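Long-range contact in monoamine oxidase regulatory protein, putative (PDB 1Q6W), which is of uncertain function but adopts the hot dog fold of MaoC-like proteins, so probably acts on a thioester substrate as a hydratase or dehydratase: residues I20-V31 / D111-K122. Sequence-based numbering, arbitrary orientation.
Sequences IGEKIEGLPRTV and DTIAASAEVVEK
I24 and A117 form an antiparallel hydrogen-bonded pair, I24 N to A117 O at 2.7 Å and A117 N to I24 O at 2.9 Å. V119 N to E22 O and G21 N to V119 O carry this ladder one way, G26 N to A115 O the other. On the face shared by K23, E25, S116 and E118, the K23 chain, with CG anti to its N (chi1 -177°), bends at chi3 and lays CE 3.6 Å from E118 OE2. K23 NZ stays 4.1 Å from E118 OE2, too far for a salt bridge, while E118 reaches out fully extended. A leucine in place of E118 would probably leave the K23 ammonium without its nearby counter-charge. At one end, I20 crosses V119 at about a right angle, CG1 to CG1 4.1 Å, and its CD1 lies over the E121 backbone beside a classic beta bulge, where V120 and E121 both face T133. A second ladder, shifted by one residue, pairs R29 with I113; T30 OG1 and T112 OG1 share a hydrogen bond of 2.9 Å, and P28 CG packs on A114 CB. On the opposite face I24 meets V82 and I83 of helix 68-84, while R29 forms a salt bridge with D35 and, through NH2, a hydrogen bond to L42 O of the second subunit. The broken strand 23-30, outermost in this chain's antiparallel sheet, thus borders the strands that curve around the central helix of a hot dog fold.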
ATOM      1  N   ILE A  20      -4.509 -23.997   3.666  1.00 53.82           N
ATOM      2  CA  ILE A  20      -5.634 -23.089   3.631  1.00 51.93           C
ATOM      3  C   ILE A  20      -6.418 -23.113   4.936  1.00 49.32           C
ATOM      4  O   ILE A  20      -6.743 -24.181   5.448  1.00 50.67           O
ATOM      5  CB  ILE A  20      -6.555 -23.434   2.442  1.00 48.18           C
ATOM      6  CG1 ILE A  20      -5.767 -23.241   1.140  1.00 47.34           C
ATOM      7  CG2 ILE A  20      -7.801 -22.562   2.462  1.00 43.45           C
ATOM      8  CD1 ILE A  20      -6.571 -23.424  -0.113  1.00 49.82           C
ATOM      9  N   GLY A  21      -6.710 -21.928   5.475  1.00 29.43           N
ATOM     10  CA  GLY A  21      -7.465 -21.843   6.710  1.00 29.16           C
ATOM     11  C   GLY A  21      -6.649 -21.324   7.880  1.00 31.30           C
ATOM     12  O   GLY A  21      -7.203 -20.862   8.883  1.00 27.93           O
ATOM     13  N   GLU A  22      -5.325 -21.414   7.775  1.00 48.15           N
ATOM     14  CA  GLU A  22      -4.470 -20.927   8.847  1.00 52.61           C
ATOM     15  C   GLU A  22      -4.630 -19.411   8.930  1.00 52.67           C
ATOM     16  O   GLU A  22      -4.659 -18.718   7.907  1.00 50.35           O
ATOM     17  CB  GLU A  22      -3.011 -21.270   8.575  1.00101.86           C
ATOM     18  CG  GLU A  22      -2.728 -22.754   8.486  1.00111.33           C
ATOM     19  CD  GLU A  22      -1.238 -23.063   8.451  1.00116.64           C
ATOM     20  OE1 GLU A  22      -0.560 -22.830   9.474  1.00121.29           O
ATOM     21  OE2 GLU A  22      -0.743 -23.537   7.403  1.00122.51           O
ATOM     22  N   LYS A  23      -4.743 -18.899  10.148  1.00 43.81           N
ATOM     23  CA  LYS A  23      -4.913 -17.475  10.345  1.00 43.75           C
ATOM     24  C   LYS A  23      -3.838 -16.890  11.267  1.00 40.22           C
ATOM     25  O   LYS A  23      -3.422 -17.516  12.233  1.00 40.13           O
ATOM     26  CB  LYS A  23      -6.321 -17.188  10.911  1.00 61.45           C
ATOM     27  CG  LYS A  23      -6.608 -15.700  11.089  1.00 65.90           C
ATOM     28  CD  LYS A  23      -8.013 -15.418  11.595  1.00 70.99           C
ATOM     29  CE  LYS A  23      -9.058 -15.630  10.515  1.00 75.57           C
ATOM     30  NZ  LYS A  23     -10.405 -15.201  10.983  1.00 84.40           N
ATOM     31  N   ILE A  24      -3.395 -15.681  10.948  1.00 49.43           N
ATOM     32  CA  ILE A  24      -2.388 -14.986  11.739  1.00 48.86           C
ATOM     33  C   ILE A  24      -3.033 -13.770  12.390  1.00 46.96           C
ATOM     34  O   ILE A  24      -3.692 -12.979  11.719  1.00 46.10           O
ATOM     35  CB  ILE A  24      -1.215 -14.513  10.863  1.00 45.96           C
ATOM     36  CG1 ILE A  24      -0.544 -15.716  10.207  1.00 43.79           C
ATOM     37  CG2 ILE A  24      -0.206 -13.768  11.707  1.00 44.52           C
ATOM     38  CD1 ILE A  24       0.454 -15.347   9.140  1.00 44.17           C
ATOM     39  N   GLU A  25      -2.830 -13.621  13.696  1.00 43.02           N
ATOM     40  CA  GLU A  25      -3.410 -12.520  14.451  1.00 42.92           C
ATOM     41  C   GLU A  25      -2.324 -11.510  14.804  1.00 39.40           C
ATOM     42  O   GLU A  25      -1.416 -11.808  15.571  1.00 39.39           O
ATOM     43  CB  GLU A  25      -4.055 -13.064  15.726  1.00104.15           C
ATOM     44  CG  GLU A  25      -5.269 -12.291  16.197  1.00116.51           C
ATOM     45  CD  GLU A  25      -6.469 -12.481  15.288  1.00123.03           C
ATOM     46  OE1 GLU A  25      -6.377 -12.122  14.097  1.00128.43           O
ATOM     47  OE2 GLU A  25      -7.505 -12.993  15.762  1.00129.52           O
ATOM     48  N   GLY A  26      -2.409 -10.311  14.243  1.00 35.19           N
ATOM     49  CA  GLY A  26      -1.417  -9.292  14.525  1.00 30.18           C
ATOM     50  C   GLY A  26      -1.666  -8.588  15.853  1.00 31.57           C
ATOM     51  O   GLY A  26      -2.777  -8.628  16.408  1.00 29.82           O
ATOM     52  N   LEU A  27      -0.628  -7.938  16.374  1.00 41.39           N
ATOM     53  CA  LEU A  27      -0.727  -7.238  17.643  1.00 36.87           C
ATOM     54  C   LEU A  27      -1.331  -5.852  17.408  1.00 34.49           C
ATOM     55  O   LEU A  27      -0.841  -5.084  16.602  1.00 35.70           O
ATOM     56  CB  LEU A  27       0.678  -7.168  18.274  1.00 35.01           C
ATOM     57  CG  LEU A  27       0.992  -6.485  19.620  1.00 36.53           C
ATOM     58  CD1 LEU A  27       1.306  -5.021  19.394  1.00 35.77           C
ATOM     59  CD2 LEU A  27      -0.161  -6.679  20.602  1.00 34.55           C
ATOM     60  N   PRO A  28      -2.405  -5.510  18.114  1.00 37.61           N
ATOM     61  CA  PRO A  28      -3.068  -4.212  17.966  1.00 39.64           C
ATOM     62  C   PRO A  28      -2.252  -2.982  18.375  1.00 42.02           C
ATOM     63  O   PRO A  28      -1.435  -3.043  19.301  1.00 46.51           O
ATOM     64  CB  PRO A  28      -4.312  -4.357  18.848  1.00 20.75           C
ATOM     65  CG  PRO A  28      -4.535  -5.787  18.908  1.00 19.65           C
ATOM     66  CD  PRO A  28      -3.152  -6.356  19.043  1.00 21.26           C
ATOM     67  N   ARG A  29      -2.482  -1.873  17.678  1.00 30.74           N
ATOM     68  CA  ARG A  29      -1.829  -0.610  18.002  1.00 30.35           C
ATOM     69  C   ARG A  29      -2.723   0.585  17.646  1.00 32.13           C
ATOM     70  O   ARG A  29      -3.496   0.543  16.681  1.00 33.21           O
ATOM     71  CB  ARG A  29      -0.451  -0.471  17.321  1.00 27.52           C
ATOM     72  CG  ARG A  29      -0.414  -0.632  15.820  1.00 25.86           C
ATOM     73  CD  ARG A  29       1.032  -0.514  15.309  1.00 24.15           C
ATOM     74  NE  ARG A  29       1.410   0.865  15.015  1.00 24.35           N
ATOM     75  CZ  ARG A  29       2.408   1.211  14.205  1.00 20.14           C
ATOM     76  NH1 ARG A  29       2.675   2.486  13.979  1.00 16.38           N
ATOM     77  NH2 ARG A  29       3.140   0.282  13.624  1.00 17.06           N
ATOM     78  N   THR A  30      -2.628   1.636  18.451  1.00 16.25           N
ATOM     79  CA  THR A  30      -3.418   2.828  18.262  1.00 18.48           C
ATOM     80  C   THR A  30      -2.820   3.734  17.202  1.00 18.05           C
ATOM     81  O   THR A  30      -1.695   4.188  17.342  1.00 20.77           O
ATOM     82  CB  THR A  30      -3.530   3.623  19.583  1.00 29.10           C
ATOM     83  OG1 THR A  30      -4.095   2.787  20.602  1.00 30.62           O
ATOM     84  CG2 THR A  30      -4.419   4.828  19.418  1.00 22.42           C
ATOM     85  N   VAL A  31      -3.572   3.995  16.130  1.00 31.09           N
ATOM     86  CA  VAL A  31      -3.071   4.867  15.084  1.00 36.29           C
ATOM     87  C   VAL A  31      -2.998   6.264  15.699  1.00 28.83           C
ATOM     88  O   VAL A  31      -3.915   6.719  16.354  1.00 27.45           O
ATOM     89  CB  VAL A  31      -3.979   4.861  13.851  1.00 51.90           C
ATOM     90  CG1 VAL A  31      -5.354   5.317  14.233  1.00 54.77           C
ATOM     91  CG2 VAL A  31      -3.405   5.773  12.795  1.00 48.84           C
ATOM     92  N   ASP A 111      -8.128   5.744  17.103  1.00 34.81           N
ATOM     93  CA  ASP A 111      -8.572   4.377  16.918  1.00 35.48           C
ATOM     94  C   ASP A 111      -7.437   3.381  17.075  1.00 35.70           C
ATOM     95  O   ASP A 111      -6.267   3.689  16.799  1.00 33.87           O
ATOM     96  CB  ASP A 111      -9.214   4.210  15.534  1.00 50.66           C
ATOM     97  CG  ASP A 111     -10.522   4.987  15.386  1.00 53.69           C
ATOM     98  OD1 ASP A 111     -11.083   5.030  14.261  1.00 53.47           O
ATOM     99  OD2 ASP A 111     -10.988   5.554  16.397  1.00 55.69           O
ATOM    100  N   THR A 112      -7.797   2.181  17.519  1.00 42.66           N
ATOM    101  CA  THR A 112      -6.838   1.102  17.702  1.00 44.78           C
ATOM    102  C   THR A 112      -7.190   0.020  16.695  1.00 44.02           C
ATOM    103  O   THR A 112      -8.217  -0.635  16.815  1.00 45.78           O
ATOM    104  CB  THR A 112      -6.919   0.529  19.125  1.00 45.77           C
ATOM    105  OG1 THR A 112      -6.680   1.574  20.068  1.00 45.42           O
ATOM    106  CG2 THR A 112      -5.894  -0.573  19.321  1.00 43.03           C
ATOM    107  N   ILE A 113      -6.332  -0.171  15.702  1.00 33.44           N
ATOM    108  CA  ILE A 113      -6.604  -1.165  14.679  1.00 33.46           C
ATOM    109  C   ILE A 113      -5.893  -2.493  14.903  1.00 32.01           C
ATOM    110  O   ILE A 113      -4.806  -2.537  15.466  1.00 32.35           O
ATOM    111  CB  ILE A 113      -6.230  -0.630  13.300  1.00 33.72           C
ATOM    112  CG1 ILE A 113      -4.734  -0.331  13.249  1.00 31.54           C
ATOM    113  CG2 ILE A 113      -7.034   0.629  13.006  1.00 36.78           C
ATOM    114  CD1 ILE A 113      -4.257   0.116  11.904  1.00 24.67           C
ATOM    115  N   ALA A 114      -6.531  -3.574  14.470  1.00 40.16           N
ATOM    116  CA  ALA A 114      -5.984  -4.918  14.605  1.00 39.25           C
ATOM    117  C   ALA A 114      -6.195  -5.648  13.287  1.00 38.11           C
ATOM    118  O   ALA A 114      -7.290  -5.629  12.719  1.00 37.95           O
ATOM    119  CB  ALA A 114      -6.677  -5.644  15.702  1.00 22.95           C
ATOM    120  N   ALA A 115      -5.146  -6.294  12.800  1.00 31.35           N
ATOM    121  CA  ALA A 115      -5.232  -6.985  11.537  1.00 33.56           C
ATOM    122  C   ALA A 115      -5.063  -8.479  11.683  1.00 35.70           C
ATOM    123  O   ALA A 115      -4.397  -8.956  12.599  1.00 37.07           O
ATOM    124  CB  ALA A 115      -4.179  -6.444  10.588  1.00 25.28           C
ATOM    125  N   SER A 116      -5.666  -9.212  10.762  1.00 39.37           N
ATOM    126  CA  SER A 116      -5.561 -10.655  10.750  1.00 39.84           C
ATOM    127  C   SER A 116      -5.411 -11.085   9.302  1.00 39.54           C
ATOM    128  O   SER A 116      -5.955 -10.438   8.399  1.00 38.33           O
ATOM    129  CB  SER A 116      -6.818 -11.289  11.358  1.00 57.42           C
ATOM    130  OG  SER A 116      -7.977 -10.986  10.598  1.00 58.77           O
ATOM    131  N   ALA A 117      -4.659 -12.156   9.083  1.00 30.11           N
ATOM    132  CA  ALA A 117      -4.482 -12.683   7.746  1.00 31.07           C
ATOM    133  C   ALA A 117      -4.862 -14.175   7.743  1.00 32.88           C
ATOM    134  O   ALA A 117      -4.538 -14.911   8.682  1.00 32.95           O
ATOM    135  CB  ALA A 117      -3.061 -12.499   7.313  1.00 48.78           C
ATOM    136  N   GLU A 118      -5.547 -14.616   6.697  1.00 43.14           N
ATOM    137  CA  GLU A 118      -5.948 -16.012   6.611  1.00 44.04           C
ATOM    138  C   GLU A 118      -5.584 -16.583   5.248  1.00 42.30           C
ATOM    139  O   GLU A 118      -5.790 -15.934   4.228  1.00 42.14           O
ATOM    140  CB  GLU A 118      -7.449 -16.137   6.848  1.00 65.50           C
ATOM    141  CG  GLU A 118      -7.959 -17.546   6.804  1.00 74.12           C
ATOM    142  CD  GLU A 118      -9.451 -17.615   7.006  1.00 80.58           C
ATOM    143  OE1 GLU A 118      -9.999 -18.745   7.006  1.00 84.96           O
ATOM    144  OE2 GLU A 118     -10.076 -16.538   7.167  1.00 85.89           O
ATOM    145  N   VAL A 119      -5.020 -17.788   5.228  1.00 28.86           N
ATOM    146  CA  VAL A 119      -4.661 -18.402   3.962  1.00 27.35           C
ATOM    147  C   VAL A 119      -5.937 -18.837   3.267  1.00 28.58           C
ATOM    148  O   VAL A 119      -6.722 -19.618   3.822  1.00 30.87           O
ATOM    149  CB  VAL A 119      -3.766 -19.638   4.153  1.00 28.08           C
ATOM    150  CG1 VAL A 119      -3.445 -20.264   2.781  1.00 22.88           C
ATOM    151  CG2 VAL A 119      -2.495 -19.244   4.916  1.00 24.20           C
ATOM    152  N   VAL A 120      -6.146 -18.338   2.052  1.00 37.33           N
ATOM    153  CA  VAL A 120      -7.348 -18.673   1.311  1.00 37.42           C
ATOM    154  C   VAL A 120      -7.099 -19.380  -0.010  1.00 42.49           C
ATOM    155  O   VAL A 120      -8.018 -19.926  -0.601  1.00 43.42           O
ATOM    156  CB  VAL A 120      -8.195 -17.417   1.043  1.00 24.81           C
ATOM    157  CG1 VAL A 120      -8.608 -16.790   2.367  1.00 19.95           C
ATOM    158  CG2 VAL A 120      -7.422 -16.435   0.155  1.00 18.08           C
ATOM    159  N   GLU A 121      -5.861 -19.388  -0.470  1.00 39.41           N
ATOM    160  CA  GLU A 121      -5.561 -20.030  -1.742  1.00 43.89           C
ATOM    161  C   GLU A 121      -4.096 -20.429  -1.908  1.00 45.60           C
ATOM    162  O   GLU A 121      -3.183 -19.816  -1.338  1.00 44.78           O
ATOM    163  CB  GLU A 121      -5.978 -19.100  -2.874  1.00 83.31           C
ATOM    164  CG  GLU A 121      -5.680 -19.614  -4.265  1.00 91.70           C
ATOM    165  CD  GLU A 121      -6.171 -18.666  -5.351  1.00 97.12           C
ATOM    166  OE1 GLU A 121      -5.919 -18.945  -6.544  1.00101.03           O
ATOM    167  OE2 GLU A 121      -6.812 -17.643  -5.014  1.00101.07           O
ATOM    168  N   LYS A 122      -3.885 -21.474  -2.696  1.00 55.34           N
ATOM    169  CA  LYS A 122      -2.548 -21.977  -2.982  1.00 59.71           C
ATOM    170  C   LYS A 122      -2.537 -22.422  -4.420  1.00 63.52           C
ATOM    171  O   LYS A 122      -3.442 -23.106  -4.878  1.00 66.22           O
ATOM    172  CB  LYS A 122      -2.199 -23.161  -2.088  1.00 51.82           C
ATOM    173  CG  LYS A 122      -2.197 -22.841  -0.609  1.00 46.46           C
ATOM    174  CD  LYS A 122      -1.717 -24.018   0.198  1.00 40.35           C
ATOM    175  CE  LYS A 122      -0.328 -24.444  -0.243  1.00 39.17           C
ATOM    176  NZ  LYS A 122       0.171 -25.585   0.568  1.00 37.46           N
TER